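Histidine kinase (Methanosarcina mazei, PDB 3LI9) probably transfers phosphate from ATP to a protein histidine as a membrane-bound sensor kinase, of which this chain is the extracellular PDC-fold domain. Local coordinates at residues A[31-36]-A[151-156]; A[140-143]-A[148-151]. All coordinates share one frame; numbering follows the deposited sequence.

Interaction 1: A[31-36]-A[151-156]; sequences AQMEAN and VSYDSP
Asn36 OD1 accepts two amide N-H groups while its CB rests on the ring of Tyr153. One donor is Gln32 NE2 at 3.1 Å from Asn36 OD1, one helical turn back; the other is NE2 of Gln71. The Gln32 N-H is bent, 143°, and reaches the oxygen from above the carbonyl plane, although OD1 itself lies close to the plane of the Gln32 amide. The helix backbone points CB of Asn36 toward the strand, while the amide beyond it is held by Gln32 and Gln71. CB sits over one face of the tyrosine, displaced toward the rim, in a CH-pi contact of 4.0 Å between Asn36 CB and the centroid of the Tyr153 ring. Met33, present as selenomethionine, meets the far end of the tyrosine at about a right angle: Met33 CB and CG each lie 3.2 Å from Tyr153 OH. Its bend at the last torsion (chi3 64°) folds CE back toward the same oxygen. The carbonyl Met33 O approaches Tyr153 CE1 obliquely, at 3.5 Å. No hydrogen bond links 31-36 to 151-156; they meet through van der Waals and CH-pi contact. Trimming Tyr153 to an alanine would probably open a gap between helix and strand, taking the ring from under Asn36 CB and the hydroxyl from beside Met33. Within this Cache domain, Tyr153 reaches from strand 148-159 to the long helix 13-48, touching Gln37 of that helix as well, with Leu139 of strand 138-139 and Val169 and Val171 of strand 162-172 packed around it.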
loop_
_atom_site.group_PDB
_atom_site.type_symbol
_atom_site.label_atom_id
_atom_site.label_comp_id
_atom_site.label_asym_id
_atom_site.label_seq_id
_atom_site.Cartn_x
_atom_site.Cartn_y
_atom_site.Cartn_z
ATOM N N ALA A 31 -2.513 -7.455 9.169
ATOM C CA ALA A 31 -3.962 -7.839 9.278
ATOM C C ALA A 31 -4.866 -6.846 8.538
ATOM O O ALA A 31 -5.739 -7.279 7.796
ATOM C CB ALA A 31 -4.385 -7.952 10.759
ATOM N N GLN A 32 -4.664 -5.536 8.700
ATOM C CA GLN A 32 -5.564 -4.583 8.080
ATOM C C GLN A 32 -5.238 -4.528 6.619
ATOM O O GLN A 32 -6.109 -4.272 5.805
ATOM C CB GLN A 32 -5.424 -3.191 8.654
ATOM C CG GLN A 32 -6.396 -2.136 8.059
ATOM C CD GLN A 32 -7.899 -2.499 8.175
ATOM O OE1 GLN A 32 -8.400 -2.789 9.257
ATOM N NE2 GLN A 32 -8.589 -2.540 7.054
HETATM N N MSE A 33 -4.005 -4.814 6.270
HETATM C CA MSE A 33 -3.706 -4.817 4.814
HETATM C C MSE A 33 -4.418 -5.988 4.094
HETATM O O MSE A 33 -4.831 -5.842 2.950
HETATM C CB MSE A 33 -2.152 -4.857 4.582
HETATM C CG MSE A 33 -1.581 -3.620 5.243
HETATM SE SE MSE A 33 0.392 -3.715 5.139
HETATM C CE MSE A 33 0.692 -3.640 3.260
ATOM N N GLU A 34 -4.493 -7.151 4.716
ATOM C CA GLU A 34 -5.158 -8.282 4.118
ATOM C C GLU A 34 -6.670 -7.914 3.988
ATOM O O GLU A 34 -7.340 -8.328 3.037
ATOM C CB GLU A 34 -4.996 -9.537 4.996
ATOM C CG GLU A 34 -3.546 -9.969 5.089
ATOM C CD GLU A 34 -3.279 -11.474 5.071
ATOM O OE1 GLU A 34 -4.160 -12.312 4.814
ATOM O OE2 GLU A 34 -2.122 -11.861 5.359
ATOM N N ALA A 35 -7.199 -7.186 4.973
ATOM C CA ALA A 35 -8.637 -6.810 4.871
ATOM C C ALA A 35 -8.814 -5.858 3.667
ATOM O O ALA A 35 -9.782 -6.039 2.853
ATOM C CB ALA A 35 -9.156 -6.136 6.198
ATOM N N ASN A 36 -7.911 -4.860 3.516
ATOM C CA ASN A 36 -8.087 -3.910 2.422
ATOM C C ASN A 36 -7.927 -4.567 1.071
ATOM O O ASN A 36 -8.686 -4.254 0.105
ATOM C CB ASN A 36 -7.027 -2.767 2.594
ATOM C CG ASN A 36 -7.390 -1.831 3.705
ATOM O OD1 ASN A 36 -8.559 -1.730 4.080
ATOM N ND2 ASN A 36 -6.407 -1.160 4.251
ATOM N N VAL A 151 -1.188 4.152 -0.317
ATOM C CA VAL A 151 -0.896 3.051 -1.235
ATOM C C VAL A 151 -2.201 2.615 -1.894
ATOM O O VAL A 151 -3.268 2.843 -1.340
ATOM C CB VAL A 151 -0.252 1.894 -0.424
ATOM C CG1 VAL A 151 -1.210 1.206 0.568
ATOM C CG2 VAL A 151 0.522 0.969 -1.318
ATOM N N SER A 152 -2.089 1.968 -3.055
ATOM C CA SER A 152 -3.282 1.479 -3.740
ATOM C C SER A 152 -3.273 -0.023 -3.864
ATOM O O SER A 152 -2.229 -0.583 -4.200
ATOM C CB SER A 152 -3.273 2.084 -5.188
ATOM O OG SER A 152 -4.546 1.871 -5.736
ATOM N N TYR A 153 -4.425 -0.636 -3.654
ATOM C CA TYR A 153 -4.592 -2.083 -3.860
ATOM C C TYR A 153 -5.460 -2.237 -5.107
ATOM O O TYR A 153 -6.526 -1.628 -5.183
ATOM C CB TYR A 153 -5.377 -2.710 -2.699
ATOM C CG TYR A 153 -4.690 -2.694 -1.329
ATOM C CD1 TYR A 153 -4.096 -3.861 -0.827
ATOM C CD2 TYR A 153 -4.602 -1.511 -0.575
ATOM C CE1 TYR A 153 -3.483 -3.857 0.411
ATOM C CE2 TYR A 153 -3.937 -1.491 0.672
ATOM C CZ TYR A 153 -3.398 -2.702 1.134
ATOM O OH TYR A 153 -2.756 -2.699 2.359
ATOM N N ASP A 154 -5.070 -3.105 -6.044
ATOM C CA ASP A 154 -5.844 -3.207 -7.285
ATOM C C ASP A 154 -6.016 -4.666 -7.649
ATOM O O ASP A 154 -5.080 -5.431 -7.572
ATOM C CB ASP A 154 -5.140 -2.489 -8.433
ATOM C CG ASP A 154 -4.907 -1.035 -8.111
ATOM O OD1 ASP A 154 -5.878 -0.265 -8.288
ATOM O OD2 ASP A 154 -3.811 -0.651 -7.573
ATOM N N SER A 155 -7.214 -5.013 -8.084
ATOM C CA SER A 155 -7.481 -6.425 -8.506
ATOM C C SER A 155 -8.109 -6.448 -9.874
ATOM O O SER A 155 -8.952 -5.621 -10.206
ATOM C CB SER A 155 -8.522 -7.092 -7.578
ATOM O OG SER A 155 -8.019 -7.296 -6.292
ATOM N N PRO A 156 -7.636 -7.375 -10.730
ATOM C CA PRO A 156 -8.182 -7.461 -12.049
ATOM C C PRO A 156 -9.610 -8.035 -12.069
ATOM O O PRO A 156 -9.917 -8.950 -11.305
ATOM C CB PRO A 156 -7.165 -8.409 -12.787
ATOM C CG PRO A 156 -6.655 -9.312 -11.663
ATOM C CD PRO A 156 -6.531 -8.346 -10.474
#

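Interaction 2: A[140-143]-A[148-151]; sequences TEPY and IFMV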
loop_
_atom_site.group_PDB
_atom_site.type_symbol
_atom_site.label_atom_id
_atom_site.label_comp_id
_atom_site.label_asym_id
_atom_site.label_seq_id
_atom_site.Cartn_x
_atom_site.Cartn_y
_atom_site.Cartn_z
ATOM N N THR A 140 0.598 -1.121 -4.976
ATOM C CA THR A 140 1.622 -0.161 -5.459
ATOM C C THR A 140 2.637 0.113 -4.338
ATOM O O THR A 140 2.425 -0.099 -3.122
ATOM C CB THR A 140 0.960 1.218 -5.811
ATOM O OG1 THR A 140 0.477 1.815 -4.592
ATOM C CG2 THR A 140 -0.134 1.006 -6.875
ATOM N N GLU A 141 3.737 0.714 -4.755
ATOM C CA GLU A 141 4.646 1.299 -3.782
ATOM C C GLU A 141 3.933 2.549 -3.229
ATOM O O GLU A 141 3.122 3.114 -3.940
ATOM C CB GLU A 141 5.972 1.581 -4.493
ATOM C CG GLU A 141 6.832 0.210 -4.411
ATOM C CD GLU A 141 7.233 -0.194 -2.937
ATOM O OE1 GLU A 141 8.149 0.506 -2.479
ATOM O OE2 GLU A 141 6.685 -1.182 -2.237
ATOM N N PRO A 142 4.169 2.884 -1.957
ATOM C CA PRO A 142 3.516 4.082 -1.392
ATOM C C PRO A 142 3.904 5.335 -2.152
ATOM O O PRO A 142 5.000 5.424 -2.773
ATOM C CB PRO A 142 4.078 4.148 0.034
ATOM C CG PRO A 142 5.550 3.528 -0.163
ATOM C CD PRO A 142 5.055 2.280 -0.948
ATOM N N TYR A 143 3.005 6.303 -2.136
ATOM C CA TYR A 143 3.234 7.530 -2.947
ATOM C C TYR A 143 2.425 8.645 -2.357
ATOM O O TYR A 143 1.464 8.470 -1.549
ATOM C CB TYR A 143 2.854 7.290 -4.409
ATOM C CG TYR A 143 1.398 6.927 -4.611
ATOM C CD1 TYR A 143 0.409 7.926 -4.841
ATOM C CD2 TYR A 143 1.002 5.566 -4.542
ATOM C CE1 TYR A 143 -0.957 7.540 -5.000
ATOM C CE2 TYR A 143 -0.325 5.175 -4.739
ATOM C CZ TYR A 143 -1.289 6.171 -4.933
ATOM O OH TYR A 143 -2.588 5.836 -5.130
ATOM N N ILE A 148 -1.469 13.668 0.079
ATOM C CA ILE A 148 -1.756 12.563 0.982
ATOM C C ILE A 148 -0.880 11.313 0.654
ATOM O O ILE A 148 -0.868 10.920 -0.456
ATOM C CB ILE A 148 -3.213 12.206 0.896
ATOM C CG1 ILE A 148 -4.003 13.472 1.366
ATOM C CG2 ILE A 148 -3.542 10.998 1.856
ATOM C CD1 ILE A 148 -5.400 13.419 1.055
ATOM N N PHE A 149 -0.203 10.798 1.683
ATOM C CA PHE A 149 0.649 9.592 1.591
ATOM C C PHE A 149 -0.275 8.376 1.614
ATOM O O PHE A 149 -1.095 8.254 2.529
ATOM C CB PHE A 149 1.568 9.577 2.818
ATOM C CG PHE A 149 2.753 8.590 2.629
ATOM C CD1 PHE A 149 3.429 8.501 1.430
ATOM C CD2 PHE A 149 3.060 7.741 3.662
ATOM C CE1 PHE A 149 4.516 7.578 1.291
ATOM C CE2 PHE A 149 4.094 6.844 3.552
ATOM C CZ PHE A 149 4.765 6.725 2.381
HETATM N N MSE A 150 -0.177 7.540 0.595
HETATM C CA MSE A 150 -1.066 6.394 0.452
HETATM C C MSE A 150 -0.446 5.257 -0.350
HETATM O O MSE A 150 0.667 5.335 -0.884
HETATM C CB MSE A 150 -2.356 6.833 -0.238
HETATM C CG MSE A 150 -2.129 7.368 -1.628
HETATM SE SE MSE A 150 -3.880 8.051 -2.383
HETATM C CE MSE A 150 -3.985 9.677 -1.382
ATOM N N VAL A 151 -1.188 4.152 -0.317
ATOM C CA VAL A 151 -0.896 3.051 -1.235
ATOM C C VAL A 151 -2.201 2.615 -1.894
ATOM O O VAL A 151 -3.268 2.843 -1.340
ATOM C CB VAL A 151 -0.252 1.894 -0.424
ATOM C CG1 VAL A 151 -1.210 1.206 0.568
ATOM C CG2 VAL A 151 0.522 0.969 -1.318
#
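Tyr143 and Met150 form a hydrogen-bonded antiparallel pair where strand 143-145 begins its beta-hairpin with strand 148-159. Two nearly straight bonds close the pair: Tyr143 N gives to Met150 O at 2.8 Å, and Met150 N to Tyr143 O at 2.9 Å. Each carbonyl also takes a CA-H contact, Met150 O from Pro142 CA at 3.2 Å and Tyr143 O from Phe149 CA at 3.4 Å. Pro142 has no N-H to offer; its CB lies instead 3.6 Å from Phe149 CZ, the two side chains running side by side. Before the proline, Thr140 OG1 gives its proton to Glu141 O, 3.0 Å away and well above that carbonyl plane, and accepts from Ser152 N, so it continues the pairing with a side chain. The CB of Glu141 points away from 148-151, and its OE1 is hydrogen-bonded to Thr197 OG1 and Ser195 OG. Tyr143 OH is hydrogen-bonded to a bound buffer molecule, probably from crystallisation, which may mark a pocket. The edge of the tyrosine ring faces Thr140 OG1 and Glu141 O in its plane. Its CG lies between backbone N and carbonyl carbon (chi1 61°), which brings one face over Met150, a selenomethionine. There Met150 CG sits 3.9 Å from the Tyr143 ring centroid, while Met150 SE stands obliquely at 4.8 Å from that centroid, a Met-aromatic contact.

Strand 148-159 serves both contacts, and Val151 lies in both ranges, but it touches across only interaction 2. Interaction 1 is wholly buried, on the side of the sheet covered by helix 13-48, and joins distant parts of the sequence through van der Waals and CH-pi contact. Interaction 2 is partly buried, a local pairing at the start of that strand, built on backbone hydrogen bonds, with its tyrosine turned to a bound small molecule. The alternation of the strand separates them: Tyr153 looks to the helix, whereas Met150 and Ser152 meet Tyr143. They touch directly where Thr140 N probably bonds to Ser152 O at 3.0 Å, extending the hairpin's pairing to the residue next to Tyr153.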